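Local coordinates for protein cytokinin riboside 5'-monophosphate phosphoribohydrolase (Streptomyces coelicolor, PDB 5ZI9) that adopts a Rossmann-like alpha/beta fold of the SLOG clan and assembles from six chains, at residues A92-L96 and V239-V243. Sequence-based numbering, arbitrary orientation.
Sequences AGVRL and VDEAV
Val239, in the first turn of helix 239-249, lays both methyls against helix 88-102 and makes the densest part of a helix-helix contact in this Rossmann-like alpha/beta fold. The two helices pack beside the parallel sheet, where Phe203 of strand 200-203 touches Ala92 and Val239, and Val201 touches Ala242. The axes of segments 92-96 and 239-243 come within 10.1 Å and cross at -42°, running in broadly the same direction. The two branches of Val239 divide the work: CG2 faces the carbonyl end of Ala92, while CG1, anti to the backbone N (chi1 164°), rests on the peptide linking Arg95 to Leu96, 3.7 Å from Arg95 C. No hydrogen bond joins the segments, and the carbonyl of Ala92 is already engaged by Leu96 N within its own helix. On the sheet side, Leu96 extends its CD1 methyl to Ala242 CB at 4.1 Å. The solvent side is looser. There Arg95, modelled in two conformers, crosses Val239 at about a right angle and lends only the aliphatic start of its chain; in one conformer its guanidinium group leads away to a salt bridge with Asp91. Further along helix 239-249 the packing thins to a single methyl pair, Leu96 CD1 lying 4.2 Å from Val243 CG2.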
# COMPACT_ATOMS: atom_id res chain seq x y z
N ALA B 92 17.33 1.28 -41.77
CA ALA B 92 16.76 -0.01 -41.38
C ALA B 92 15.76 0.10 -40.20
O ALA B 92 14.68 -0.51 -40.24
CB ALA B 92 17.88 -0.98 -41.05
N GLY B 93 16.12 0.90 -39.18
CA GLY B 93 15.22 1.16 -38.05
C GLY B 93 13.92 1.82 -38.41
O GLY B 93 12.86 1.48 -37.85
N VAL B 94 13.95 2.75 -39.36
CA VAL B 94 12.67 3.37 -39.82
C VAL B 94 11.81 2.32 -40.55
O VAL B 94 10.60 2.19 -40.33
CB VAL B 94 12.90 4.62 -40.70
CG1 VAL B 94 11.64 5.48 -40.75
CG2 VAL B 94 14.03 5.49 -40.18
N ARG B 95 12.48 1.58 -41.41
CA ARG B 95 11.87 0.52 -42.22
C ARG B 95 11.16 -0.50 -41.33
O ARG B 95 10.06 -0.98 -41.62
CB ARG B 95 13.00 -0.13 -43.03
CG ARG B 95 12.65 -0.47 -44.47
CD ARG B 95 13.77 -0.05 -45.42
NE ARG B 95 13.20 0.74 -46.50
CZ ARG B 95 13.90 1.40 -47.41
NH1 ARG B 95 15.22 1.38 -47.42
NH2 ARG B 95 13.25 2.10 -48.31
N LEU B 96 11.82 -0.83 -40.24
CA LEU B 96 11.34 -1.79 -39.26
C LEU B 96 10.17 -1.28 -38.39
O LEU B 96 9.18 -1.97 -38.18
CB LEU B 96 12.54 -2.09 -38.40
CG LEU B 96 12.35 -3.23 -37.42
CD1 LEU B 96 12.62 -4.55 -38.13
CD2 LEU B 96 13.25 -3.05 -36.20
N VAL B 239 14.72 -6.56 -43.37
CA VAL B 239 13.73 -5.97 -42.53
C VAL B 239 12.44 -6.73 -42.71
O VAL B 239 11.76 -7.04 -41.73
CB VAL B 239 13.58 -4.47 -42.87
CG1 VAL B 239 12.30 -3.87 -42.30
CG2 VAL B 239 14.81 -3.72 -42.38
N ASP B 240 12.08 -7.03 -43.96
CA ASP B 240 10.82 -7.79 -44.17
C ASP B 240 10.85 -9.24 -43.61
O ASP B 240 9.79 -9.76 -43.21
CB ASP B 240 10.39 -7.76 -45.64
CG ASP B 240 9.71 -6.47 -46.02
OD1 ASP B 240 8.80 -6.05 -45.30
OD2 ASP B 240 10.10 -5.86 -47.02
N GLU B 241 12.03 -9.86 -43.55
CA GLU B 241 12.18 -11.16 -42.83
C GLU B 241 11.98 -10.98 -41.30
O GLU B 241 11.17 -11.69 -40.69
CB GLU B 241 13.54 -11.80 -43.13
CG GLU B 241 13.72 -13.23 -42.61
CD GLU B 241 15.12 -13.81 -42.86
OE1 GLU B 241 15.31 -15.00 -42.65
OE2 GLU B 241 16.05 -13.11 -43.26
N ALA B 242 12.67 -10.00 -40.72
CA ALA B 242 12.54 -9.71 -39.29
C ALA B 242 11.13 -9.51 -38.89
O ALA B 242 10.70 -10.10 -37.89
CB ALA B 242 13.35 -8.49 -38.88
N VAL B 243 10.38 -8.74 -39.67
CA VAL B 243 8.98 -8.50 -39.33
C VAL B 243 8.16 -9.75 -39.43
O VAL B 243 7.24 -9.96 -38.66
CB VAL B 243 8.36 -7.38 -40.19
CG1 VAL B 243 6.87 -7.20 -39.90
CG2 VAL B 243 9.08 -6.08 -39.89